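Local coordinates for protein ATP-dependent DNA helicase PIF1 (PDB 7OTJ) that couples ATP hydrolysis to 5'-3' movement along single-stranded DNA, unwinding duplexes and probably G-quadruplexes, its helicase core being the part described here, at residues L116-N121 with S173-E178; Q147-V152 with I470-Q475; R216-L221 with L489-F494. All coordinates share one frame; numbering follows the deposited sequence.

Interaction 1. Residues L116-N121 with S173-E178; sequences LLNKLN and SSAWKE
Glu-178 OE2 takes two donors: the amide of Asn-121, whose ND2 lies 2.7 Å from OE2, and the ammonium group of Lys-125, one turn further along the helix of Asn-121. The amide and carboxylate meet tip to tip with almost perpendicular planes and a nearly straight bond (170°). OE2 sits in the amide plane and is approached on its anti side. Asn-121 OD1 accepts from Phe-134 N, so both ends of the amide are engaged and its orientation is fixed. Asn-118 serves a different need. Its OD1 stands 2.8 Å from Ala-175 N, a first-turn amide with no carbonyl of its own helix to donate to. Ser-173, the N-cap, satisfies the next such amide: its OG, held between backbone N and carbonyl carbon (chi1 69°), is 2.9 Å from Trp-176 N. Leu-117 fills the apolar side, with CD2 at the edge of the indole, 4.1 Å from Trp-176 CE3, and CG against the methyl of Ala-175. Alanine's small side chain suits the close approach, the axes of the two segments coming within 8.7 Å. The two helix segments, 64° apart in direction, form a serine-capped helix packed on its neighbour in the first RecA-like domain of a superfamily 1 helicase.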
loop_
_atom_site.group_PDB
_atom_site.type_symbol
_atom_site.label_atom_id
_atom_site.label_comp_id
_atom_site.label_asym_id
_atom_site.label_seq_id
_atom_site.Cartn_x
_atom_site.Cartn_y
_atom_site.Cartn_z
ATOM N N LEU A 116 6.022 -7.296 -15.516
ATOM C CA LEU A 116 4.771 -6.550 -15.549
ATOM C C LEU A 116 4.963 -5.222 -16.266
ATOM O O LEU A 116 4.119 -4.812 -17.072
ATOM C CB LEU A 116 4.262 -6.315 -14.129
ATOM C CG LEU A 116 2.870 -5.697 -14.032
ATOM C CD1 LEU A 116 1.805 -6.730 -14.365
ATOM C CD2 LEU A 116 2.646 -5.105 -12.652
ATOM N N LEU A 117 6.085 -4.551 -16.003
ATOM C CA LEU A 117 6.336 -3.250 -16.604
ATOM C C LEU A 117 6.491 -3.354 -18.118
ATOM O O LEU A 117 6.088 -2.441 -18.848
ATOM C CB LEU A 117 7.571 -2.620 -15.966
ATOM C CG LEU A 117 7.700 -1.120 -16.205
ATOM C CD1 LEU A 117 6.581 -0.363 -15.486
ATOM C CD2 LEU A 117 9.080 -0.619 -15.794
ATOM N N ASN A 118 7.088 -4.450 -18.603
ATOM C CA ASN A 118 7.226 -4.661 -20.043
ATOM C C ASN A 118 5.873 -4.882 -20.710
ATOM O O ASN A 118 5.645 -4.412 -21.833
ATOM C CB ASN A 118 8.154 -5.847 -20.314
ATOM C CG ASN A 118 9.626 -5.489 -20.165
ATOM O OD1 ASN A 118 10.005 -4.325 -20.277
ATOM N ND2 ASN A 118 10.465 -6.495 -19.929
ATOM N N LYS A 119 4.963 -5.589 -20.036
ATOM C CA LYS A 119 3.605 -5.732 -20.550
ATOM C C LYS A 119 2.896 -4.384 -20.583
ATOM O O LYS A 119 2.271 -4.022 -21.584
ATOM C CB LYS A 119 2.812 -6.727 -19.702
ATOM C CG LYS A 119 3.346 -8.151 -19.725
ATOM C CD LYS A 119 2.480 -9.080 -18.886
ATOM C CE LYS A 119 2.806 -10.534 -19.165
ATOM N NZ LYS A 119 1.924 -11.447 -18.391
ATOM N N LEU A 120 2.990 -3.623 -19.491
ATOM C CA LEU A 120 2.386 -2.295 -19.470
ATOM C C LEU A 120 2.926 -1.434 -20.602
ATOM O O LEU A 120 2.174 -0.676 -21.224
ATOM C CB LEU A 120 2.639 -1.625 -18.121
ATOM C CG LEU A 120 1.878 -2.236 -16.941
ATOM C CD1 LEU A 120 2.420 -1.732 -15.609
ATOM C CD2 LEU A 120 0.394 -1.938 -17.072
ATOM N N ASN A 121 4.227 -1.545 -20.885
ATOM C CA ASN A 121 4.823 -0.779 -21.974
ATOM C C ASN A 121 4.191 -1.142 -23.315
ATOM O O ASN A 121 3.744 -0.262 -24.061
ATOM C CB ASN A 121 6.332 -1.014 -22.003
ATOM C CG ASN A 121 7.053 -0.040 -22.914
ATOM O OD1 ASN A 121 6.517 1.015 -23.261
ATOM N ND2 ASN A 121 8.277 -0.383 -23.302
ATOM N N SER A 173 14.041 -4.163 -16.761
ATOM C CA SER A 173 13.148 -4.317 -17.897
ATOM C C SER A 173 13.596 -3.456 -19.072
ATOM O O SER A 173 14.160 -2.369 -18.904
ATOM C CB SER A 173 11.714 -3.962 -17.504
ATOM O OG SER A 173 11.565 -2.579 -17.247
ATOM N N SER A 174 13.317 -3.947 -20.279
ATOM C CA SER A 174 13.524 -3.119 -21.457
ATOM C C SER A 174 12.660 -1.867 -21.395
ATOM O O SER A 174 13.094 -0.794 -21.828
ATOM C CB SER A 174 13.220 -3.921 -22.722
ATOM O OG SER A 174 13.429 -3.138 -23.878
ATOM N N ALA A 175 11.466 -1.972 -20.802
ATOM C CA ALA A 175 10.598 -0.808 -20.657
ATOM C C ALA A 175 11.291 0.289 -19.865
ATOM O O ALA A 175 11.311 1.454 -20.279
ATOM C CB ALA A 175 9.289 -1.211 -19.981
ATOM N N TRP A 176 11.876 -0.074 -18.721
ATOM C CA TRP A 176 12.569 0.902 -17.889
ATOM C C TRP A 176 13.673 1.607 -18.665
ATOM O O TRP A 176 13.784 2.839 -18.631
ATOM C CB TRP A 176 13.146 0.200 -16.661
ATOM C CG TRP A 176 13.834 1.087 -15.688
ATOM C CD1 TRP A 176 15.117 1.547 -15.755
ATOM C CD2 TRP A 176 13.285 1.603 -14.469
ATOM N NE1 TRP A 176 15.397 2.335 -14.657
ATOM C CE2 TRP A 176 14.286 2.381 -13.854
ATOM C CE3 TRP A 176 12.040 1.485 -13.841
ATOM C CZ2 TRP A 176 14.078 3.035 -12.648
ATOM C CZ3 TRP A 176 11.839 2.136 -12.639
ATOM C CH2 TRP A 176 12.851 2.900 -12.058
ATOM N N LYS A 177 14.495 0.840 -19.383
ATOM C CA LYS A 177 15.694 1.411 -19.986
ATOM C C LYS A 177 15.367 2.371 -21.124
ATOM O O LYS A 177 16.111 3.331 -21.352
ATOM C CB LYS A 177 16.613 0.291 -20.471
ATOM C CG LYS A 177 16.996 -0.675 -19.371
ATOM C CD LYS A 177 17.948 -1.752 -19.862
ATOM C CE LYS A 177 18.280 -2.737 -18.747
ATOM N NZ LYS A 177 19.161 -3.839 -19.217
ATOM N N GLU A 178 14.274 2.139 -21.846
ATOM C CA GLU A 178 13.921 3.023 -22.945
ATOM C C GLU A 178 13.040 4.192 -22.512
ATOM O O GLU A 178 12.940 5.174 -23.253
ATOM C CB GLU A 178 13.231 2.233 -24.065
ATOM C CG GLU A 178 11.783 1.921 -23.801
ATOM C CD GLU A 178 11.096 1.313 -24.999
ATOM O OE1 GLU A 178 11.767 1.102 -26.034
ATOM O OE2 GLU A 178 9.881 1.048 -24.910
#

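Interaction 2. Residues Q147-V152 with I470-Q475; sequences QLPPVV and IFENGQ. With ALF (tetrafluoroaluminate ion), chain F; nucleotides of chain C.
Pro-149 lays its ring over the side chain of Glu-472, the two running past each other in opposite directions with Pro-149 CG 3.6 Å from Glu-472 CD. A bend at chi2 (69°) swings CD of the glutamate to this place, and its OE1 then accepts Asn-473 N through the anti lone pair. Leu-148 reaches the same turn with one branch: CD2 rests 3.6 Å from Asn-473 O and touches CA and CB of Gln-475. No hydrogen bond crosses between the segments; Leu-148 turns its backbone N to Gln-456 and its O to Ser-110 instead. The turn, residues 472-475, is type II, and Gly-474 accommodates its positive phi (67°) just before helix 475-481. Here the two RecA-like domains of a superfamily 1 helicase meet; both loops touch the DNA, and 147-152 also reaches the nucleotide site through Gln-147. Residues 147-151 end the sequence GDFYQLPPV, which matches helicase motif III. Gln-147 donates from NE2 to F3 of tetrafluoroaluminate (3.0 Å), a mimic of the phosphate in transfer, and also to Asp-144. Toward the DNA, Val-151 CG1 lies 3.4 Å from C2 of DT2 of chain C. Phe-471 carries C1' of DT1 of chain C over the centre of one ring face, while Gln-475 OE1 lies over the opposite face, toward its rim, and accepts Phe-471 N at 3.0 Å.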
loop_
_atom_site.group_PDB
_atom_site.type_symbol
_atom_site.label_atom_id
_atom_site.label_comp_id
_atom_site.label_asym_id
_atom_site.label_seq_id
_atom_site.Cartn_x
_atom_site.Cartn_y
_atom_site.Cartn_z
ATOM N N GLN A 147 14.406 -1.378 -0.688
ATOM C CA GLN A 147 13.202 -1.805 0.002
ATOM C C GLN A 147 12.681 -3.074 -0.680
ATOM O O GLN A 147 13.405 -3.728 -1.434
ATOM C CB GLN A 147 12.211 -0.643 0.068
ATOM C CG GLN A 147 12.788 0.559 0.848
ATOM C CD GLN A 147 11.750 1.594 1.256
ATOM O OE1 GLN A 147 10.564 1.293 1.364
ATOM N NE2 GLN A 147 12.200 2.820 1.491
ATOM N N LEU A 148 11.473 -3.499 -0.337
ATOM C CA LEU A 148 11.032 -4.845 -0.690
ATOM C C LEU A 148 11.055 -5.071 -2.203
ATOM O O LEU A 148 10.610 -4.201 -2.963
ATOM C CB LEU A 148 9.638 -5.099 -0.119
ATOM C CG LEU A 148 9.716 -5.367 1.391
ATOM C CD1 LEU A 148 8.373 -5.226 2.093
ATOM C CD2 LEU A 148 10.306 -6.751 1.633
ATOM N N PRO A 149 11.581 -6.202 -2.672
ATOM C CA PRO A 149 11.584 -6.504 -4.106
ATOM C C PRO A 149 10.213 -6.967 -4.560
ATOM O O PRO A 149 9.310 -7.138 -3.727
ATOM C CB PRO A 149 12.618 -7.634 -4.210
ATOM C CG PRO A 149 12.473 -8.353 -2.914
ATOM C CD PRO A 149 12.237 -7.265 -1.894
ATOM N N PRO A 150 10.000 -7.150 -5.865
ATOM C CA PRO A 150 8.725 -7.719 -6.327
ATOM C C PRO A 150 8.472 -9.086 -5.705
ATOM O O PRO A 150 9.393 -9.884 -5.531
ATOM C CB PRO A 150 8.906 -7.822 -7.848
ATOM C CG PRO A 150 9.987 -6.875 -8.174
ATOM C CD PRO A 150 10.901 -6.839 -6.990
ATOM N N VAL A 151 7.210 -9.370 -5.417
ATOM C CA VAL A 151 6.847 -10.629 -4.777
ATOM C C VAL A 151 6.921 -11.758 -5.797
ATOM O O VAL A 151 6.340 -11.668 -6.886
ATOM C CB VAL A 151 5.453 -10.535 -4.138
ATOM C CG1 VAL A 151 5.020 -11.897 -3.612
ATOM C CG2 VAL A 151 5.461 -9.502 -3.008
ATOM N N VAL A 152 7.656 -12.813 -5.455
ATOM C CA VAL A 152 7.765 -14.002 -6.290
ATOM C C VAL A 152 7.094 -15.177 -5.575
ATOM O O VAL A 152 6.718 -15.091 -4.408
ATOM C CB VAL A 152 9.229 -14.332 -6.652
ATOM C CG1 VAL A 152 9.725 -13.408 -7.757
ATOM C CG2 VAL A 152 10.132 -14.238 -5.416
ATOM N N ILE A 470 11.389 -12.929 9.236
ATOM C CA ILE A 470 11.866 -12.173 8.079
ATOM C C ILE A 470 12.538 -13.126 7.103
ATOM O O ILE A 470 13.430 -13.900 7.474
ATOM C CB ILE A 470 12.818 -11.041 8.508
ATOM C CG1 ILE A 470 12.078 -9.709 8.649
ATOM C CG2 ILE A 470 13.896 -10.823 7.463
ATOM C CD1 ILE A 470 10.912 -9.735 9.583
ATOM N N PHE A 471 12.104 -13.083 5.843
ATOM C CA PHE A 471 12.562 -14.033 4.844
ATOM C C PHE A 471 13.070 -13.377 3.570
ATOM O O PHE A 471 13.570 -14.088 2.691
ATOM C CB PHE A 471 11.426 -15.007 4.483
ATOM C CG PHE A 471 10.175 -14.319 4.007
ATOM C CD1 PHE A 471 9.997 -14.016 2.662
ATOM C CD2 PHE A 471 9.180 -13.958 4.906
ATOM C CE1 PHE A 471 8.850 -13.372 2.227
ATOM C CE2 PHE A 471 8.029 -13.313 4.470
ATOM C CZ PHE A 471 7.868 -13.021 3.132
ATOM N N GLU A 472 12.996 -12.050 3.455
ATOM C CA GLU A 472 13.177 -11.380 2.177
ATOM C C GLU A 472 14.131 -10.201 2.310
ATOM O O GLU A 472 14.183 -9.533 3.347
ATOM C CB GLU A 472 11.823 -10.894 1.635
ATOM C CG GLU A 472 11.856 -10.256 0.252
ATOM C CD GLU A 472 12.172 -11.250 -0.848
ATOM O OE1 GLU A 472 13.368 -11.475 -1.126
ATOM O OE2 GLU A 472 11.219 -11.810 -1.430
ATOM N N ASN A 473 14.867 -9.943 1.225
ATOM C CA ASN A 473 15.748 -8.786 1.160
ATOM C C ASN A 473 14.963 -7.508 1.396
ATOM O O ASN A 473 13.822 -7.368 0.945
ATOM C CB ASN A 473 16.435 -8.704 -0.204
ATOM C CG ASN A 473 17.284 -9.913 -0.506
ATOM O OD1 ASN A 473 17.967 -10.444 0.374
ATOM N ND2 ASN A 473 17.244 -10.362 -1.757
ATOM N N GLY A 474 15.603 -6.556 2.071
ATOM C CA GLY A 474 14.996 -5.281 2.387
ATOM C C GLY A 474 13.840 -5.316 3.362
ATOM O O GLY A 474 13.343 -4.245 3.736
ATOM N N GLN A 475 13.381 -6.498 3.785
ATOM C CA GLN A 475 12.248 -6.573 4.707
ATOM C C GLN A 475 12.602 -6.014 6.087
ATOM O O GLN A 475 11.785 -5.330 6.717
ATOM C CB GLN A 475 11.756 -8.017 4.808
ATOM C CG GLN A 475 10.339 -8.170 5.340
ATOM C CD GLN A 475 9.824 -9.592 5.199
ATOM O OE1 GLN A 475 10.605 -10.546 5.142
ATOM N NE2 GLN A 475 8.506 -9.741 5.129
HETATM AL AL ALF F . 9.162 5.234 2.292
HETATM F F1 ALF F . 8.087 5.314 0.874
HETATM F F2 ALF F . 10.228 5.160 3.724
HETATM F F3 ALF F . 10.556 5.318 1.180
HETATM F F4 ALF F . 7.777 5.230 3.421
ATOM O OP3 DT C 1 5.720 -20.841 6.682
ATOM P P DT C 1 6.082 -19.568 7.343
ATOM O OP1 DT C 1 7.356 -19.744 8.073
ATOM O OP2 DT C 1 4.894 -19.093 8.084
ATOM O "O5'" DT C 1 6.345 -18.533 6.163
ATOM C "C5'" DT C 1 5.425 -18.440 5.090
ATOM C "C4'" DT C 1 5.406 -17.029 4.539
ATOM O "O4'" DT C 1 6.761 -16.614 4.242
ATOM C "C3'" DT C 1 4.647 -16.853 3.236
ATOM O "O3'" DT C 1 4.233 -15.491 3.108
ATOM C "C2'" DT C 1 5.718 -17.210 2.213
ATOM C "C1'" DT C 1 6.947 -16.553 2.841
ATOM N N1 DT C 1 8.236 -17.228 2.522
ATOM C C2 DT C 1 8.777 -17.108 1.259
ATOM O O2 DT C 1 8.248 -16.481 0.355
ATOM N N3 DT C 1 9.971 -17.762 1.087
ATOM C C4 DT C 1 10.663 -18.502 2.034
ATOM O O4 DT C 1 11.730 -19.053 1.784
ATOM C C5 DT C 1 10.039 -18.580 3.334
ATOM C C7 DT C 1 10.693 -19.352 4.440
ATOM C C6 DT C 1 8.875 -17.946 3.513
ATOM P P DT C 2 2.779 -15.040 3.619
ATOM O OP1 DT C 2 2.780 -15.037 5.099
ATOM O OP2 DT C 2 1.804 -15.868 2.872
ATOM O "O5'" DT C 2 2.645 -13.522 3.138
ATOM C "C5'" DT C 2 3.364 -12.493 3.815
ATOM C "C4'" DT C 2 3.928 -11.480 2.835
ATOM O "O4'" DT C 2 5.030 -12.075 2.125
ATOM C "C3'" DT C 2 2.938 -10.996 1.787
ATOM O "O3'" DT C 2 2.394 -9.761 2.205
ATOM C "C2'" DT C 2 3.773 -10.836 0.512
ATOM C "C1'" DT C 2 4.996 -11.723 0.751
ATOM N N1 DT C 2 5.008 -12.986 -0.057
ATOM C C2 DT C 2 6.156 -13.336 -0.736
ATOM O O2 DT C 2 7.167 -12.653 -0.736
ATOM N N3 DT C 2 6.073 -14.514 -1.432
ATOM C C4 DT C 2 4.987 -15.365 -1.505
ATOM O O4 DT C 2 5.012 -16.404 -2.159
ATOM C C5 DT C 2 3.823 -14.946 -0.759
ATOM C C7 DT C 2 2.583 -15.791 -0.763
ATOM C C6 DT C 2 3.890 -13.792 -0.077
ATOM P P DT C 3 0.829 -9.460 2.026
ATOM O OP1 DT C 3 0.453 -8.437 3.033
ATOM O OP2 DT C 3 0.127 -10.765 1.998
ATOM O "O5'" DT C 3 0.732 -8.818 0.558
ATOM C "C5'" DT C 3 1.441 -7.620 0.268
ATOM C "C4'" DT C 3 1.550 -7.370 -1.234
ATOM O "O4'" DT C 3 2.338 -8.408 -1.849
ATOM C "C3'" DT C 3 0.239 -7.360 -1.994
ATOM O "O3'" DT C 3 -0.312 -6.056 -1.974
ATOM C "C2'" DT C 3 0.662 -7.758 -3.410
ATOM C "C1'" DT C 3 1.876 -8.654 -3.168
ATOM N N1 DT C 3 1.593 -10.107 -3.293
ATOM C C2 DT C 3 1.791 -10.730 -4.500
ATOM O O2 DT C 3 2.172 -10.145 -5.495
ATOM N N3 DT C 3 1.519 -12.076 -4.500
ATOM C C4 DT C 3 1.084 -12.842 -3.424
ATOM O O4 DT C 3 0.862 -14.047 -3.515
ATOM C C5 DT C 3 0.904 -12.121 -2.186
ATOM C C7 DT C 3 0.435 -12.838 -0.952
ATOM C C6 DT C 3 1.169 -10.807 -2.181
HETATM O O HOH W 1 8.927 2.873 1.800
#

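Interaction 3. Residues R216-L221 with L489-F494; sequences RDFCRL and LQVLNF
Phe-218 sets its CB over one face of the Phe-494 ring, 3.7 Å from the centroid, in a CH-pi contact that begins the tightly packed part of this interface. The two rings are nearly parallel (19°) but strongly offset, centroids 5.2 Å apart, with little of one ring above the other; the methylene of Phe-218, rather than its ring, occupies the face. With CG anti to the backbone N (chi1 179°), the Phe-494 ring is carried out to Phe-218 and Cys-219. Beyond the rings, CG2 of Val-491 approaches CB of Leu-221, and CD1 of Leu-221 meets CD2 of Leu-489 at 3.7 Å, the two side chains crossing at about a right angle. Branched and aromatic residues suit this layer, where Phe-198 and Met-201 of helix 196-204 and Leu-480 of helix 475-481 pack in as well. The other side is looser. Cys-219, exposed, places SG 3.9 Å from Phe-494 CD1, oblique to the ring. Farther out, Asp-217 OD1 forms salt bridges with Arg-216 NH1 and Arg-220 NH2, while its OD2 pairs with Arg-197; this charged network makes no contact with 489-494. One polar link joins the backbones: Val-491 N donates to Leu-221 O at 3.1 Å, from well above the carbonyl plane (68°). Gln-490 CA approaches the same oxygen at 3.2 Å in a CA-H...O contact, and the Gln-490 side chain extends to give NE2 to Ser-222 O. Strand 489-492 is the outermost strand of its parallel sheet, with Gln-490 and Leu-492 bonded to strand 463-466 through their backbones. Apolar packing thus holds most of the interface, while Leu-221 O gives an acceptor to Val-491 N on the edge strand.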
loop_
_atom_site.group_PDB
_atom_site.type_symbol
_atom_site.label_atom_id
_atom_site.label_comp_id
_atom_site.label_asym_id
_atom_site.label_seq_id
_atom_site.Cartn_x
_atom_site.Cartn_y
_atom_site.Cartn_z
ATOM N N ARG A 216 23.980 -4.140 17.858
ATOM C CA ARG A 216 23.748 -4.025 19.292
ATOM C C ARG A 216 22.727 -2.936 19.608
ATOM O O ARG A 216 21.831 -3.137 20.438
ATOM C CB ARG A 216 25.070 -3.752 20.003
ATOM C CG ARG A 216 24.964 -3.798 21.504
ATOM C CD ARG A 216 25.185 -2.429 22.100
ATOM N NE ARG A 216 26.599 -2.075 22.157
ATOM C CZ ARG A 216 27.184 -1.183 21.369
ATOM N NH1 ARG A 216 26.506 -0.544 20.427
ATOM N NH2 ARG A 216 28.477 -0.919 21.536
ATOM N N ASP A 217 22.816 -1.791 18.922
ATOM C CA ASP A 217 21.899 -0.685 19.190
ATOM C C ASP A 217 20.453 -1.060 18.885
ATOM O O ASP A 217 19.527 -0.503 19.488
ATOM C CB ASP A 217 22.315 0.562 18.403
ATOM C CG ASP A 217 23.509 1.280 19.021
ATOM O OD1 ASP A 217 24.109 0.739 19.973
ATOM O OD2 ASP A 217 23.844 2.391 18.559
ATOM N N PHE A 218 20.232 -1.982 17.946
ATOM C CA PHE A 218 18.868 -2.427 17.691
ATOM C C PHE A 218 18.403 -3.424 18.744
ATOM O O PHE A 218 17.238 -3.391 19.156
ATOM C CB PHE A 218 18.756 -3.044 16.295
ATOM C CG PHE A 218 18.570 -2.036 15.198
ATOM C CD1 PHE A 218 17.424 -1.259 15.144
ATOM C CD2 PHE A 218 19.528 -1.880 14.207
ATOM C CE1 PHE A 218 17.242 -0.332 14.126
ATOM C CE2 PHE A 218 19.350 -0.958 13.192
ATOM C CZ PHE A 218 18.207 -0.184 13.152
ATOM N N CYS A 219 19.296 -4.303 19.207
ATOM C CA CYS A 219 18.907 -5.242 20.251
ATOM C C CYS A 219 18.532 -4.515 21.533
ATOM O O CYS A 219 17.645 -4.969 22.266
ATOM C CB CYS A 219 20.031 -6.247 20.500
ATOM S SG CYS A 219 20.255 -7.441 19.156
ATOM N N ARG A 220 19.126 -3.345 21.776
ATOM C CA ARG A 220 18.784 -2.576 22.963
ATOM C C ARG A 220 17.351 -2.066 22.913
ATOM O O ARG A 220 16.786 -1.734 23.961
ATOM C CB ARG A 220 19.755 -1.399 23.134
ATOM C CG ARG A 220 21.207 -1.813 23.369
ATOM C CD ARG A 220 21.920 -0.827 24.284
ATOM N NE ARG A 220 22.561 0.255 23.555
ATOM C CZ ARG A 220 23.861 0.517 23.585
ATOM N NH1 ARG A 220 24.689 -0.172 24.353
ATOM N NH2 ARG A 220 24.342 1.503 22.832
ATOM N N LEU A 221 16.743 -2.023 21.727
ATOM C CA LEU A 221 15.368 -1.572 21.557
ATOM C C LEU A 221 14.336 -2.649 21.884
ATOM O O LEU A 221 13.136 -2.391 21.749
ATOM C CB LEU A 221 15.159 -1.063 20.132
ATOM C CG LEU A 221 16.047 0.124 19.761
ATOM C CD1 LEU A 221 15.756 0.587 18.339
ATOM C CD2 LEU A 221 15.875 1.266 20.760
ATOM N N LEU A 489 9.973 2.821 19.181
ATOM C CA LEU A 489 10.218 1.595 18.431
ATOM C C LEU A 489 10.712 0.502 19.365
ATOM O O LEU A 489 11.661 0.713 20.124
ATOM C CB LEU A 489 11.251 1.827 17.322
ATOM C CG LEU A 489 11.888 0.578 16.708
ATOM C CD1 LEU A 489 10.873 -0.201 15.892
ATOM C CD2 LEU A 489 13.083 0.963 15.863
ATOM N N GLN A 490 10.097 -0.674 19.275
ATOM C CA GLN A 490 10.571 -1.872 19.955
ATOM C C GLN A 490 10.896 -2.925 18.908
ATOM O O GLN A 490 10.079 -3.197 18.023
ATOM C CB GLN A 490 9.530 -2.411 20.945
ATOM C CG GLN A 490 9.921 -3.751 21.562
ATOM C CD GLN A 490 8.831 -4.341 22.438
ATOM O OE1 GLN A 490 7.647 -4.270 22.114
ATOM N NE2 GLN A 490 9.230 -4.924 23.562
ATOM N N VAL A 491 12.077 -3.526 19.017
ATOM C CA VAL A 491 12.554 -4.516 18.059
ATOM C C VAL A 491 12.673 -5.852 18.776
ATOM O O VAL A 491 13.384 -5.964 19.784
ATOM C CB VAL A 491 13.897 -4.112 17.433
ATOM C CG1 VAL A 491 14.372 -5.194 16.466
ATOM C CG2 VAL A 491 13.773 -2.770 16.718
ATOM N N LEU A 492 11.961 -6.853 18.274
ATOM C CA LEU A 492 12.017 -8.201 18.816
ATOM C C LEU A 492 12.740 -9.125 17.845
ATOM O O LEU A 492 12.521 -9.063 16.629
ATOM C CB LEU A 492 10.609 -8.736 19.107
ATOM C CG LEU A 492 9.769 -7.940 20.113
ATOM C CD1 LEU A 492 8.380 -8.543 20.246
ATOM C CD2 LEU A 492 10.451 -7.853 21.469
ATOM N N ASN A 493 13.614 -9.971 18.395
ATOM C CA ASN A 493 14.302 -11.029 17.652
ATOM C C ASN A 493 15.171 -10.478 16.524
ATOM O O ASN A 493 15.283 -11.084 15.457
ATOM C CB ASN A 493 13.299 -12.044 17.105
ATOM C CG ASN A 493 12.536 -12.749 18.202
ATOM O OD1 ASN A 493 13.062 -13.654 18.852
ATOM N ND2 ASN A 493 11.287 -12.345 18.412
ATOM N N PHE A 494 15.856 -9.365 16.791
ATOM C CA PHE A 494 16.754 -8.785 15.803
ATOM C C PHE A 494 17.935 -9.712 15.565
ATOM O O PHE A 494 18.445 -10.346 16.491
ATOM C CB PHE A 494 17.265 -7.414 16.252
ATOM C CG PHE A 494 18.227 -6.781 15.276
ATOM C CD1 PHE A 494 19.584 -7.069 15.317
ATOM C CD2 PHE A 494 17.770 -5.904 14.304
ATOM C CE1 PHE A 494 20.459 -6.503 14.408
ATOM C CE2 PHE A 494 18.640 -5.333 13.395
ATOM C CZ PHE A 494 19.987 -5.631 13.448
#

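Overall arrangement
Interaction 2 lies between the other two: its centre is 21 Å from that of interaction 1 and 20 Å from that of interaction 3, whereas the centres of interactions 1 and 3 are 39 Å apart. It touches neither, the nearest atoms being about 8 and 7 Å away. Interaction 2 reaches both tetrafluoroaluminate and DNA; interaction 1 lies farther from the nucleotide site, within the first RecA-like domain, the side chain of Trp-176 being about 14 Å from the bound tetrafluoroaluminate ion. Helix 475-481 starts at the turn of interaction 2, and its Leu-480 packs on Phe-218, Val-491 and Phe-494 of interaction 3. Arg-482, just past that helix, bonds to tetrafluoroaluminate, so the nucleotide site and interaction 3 are joined by a short run of chain.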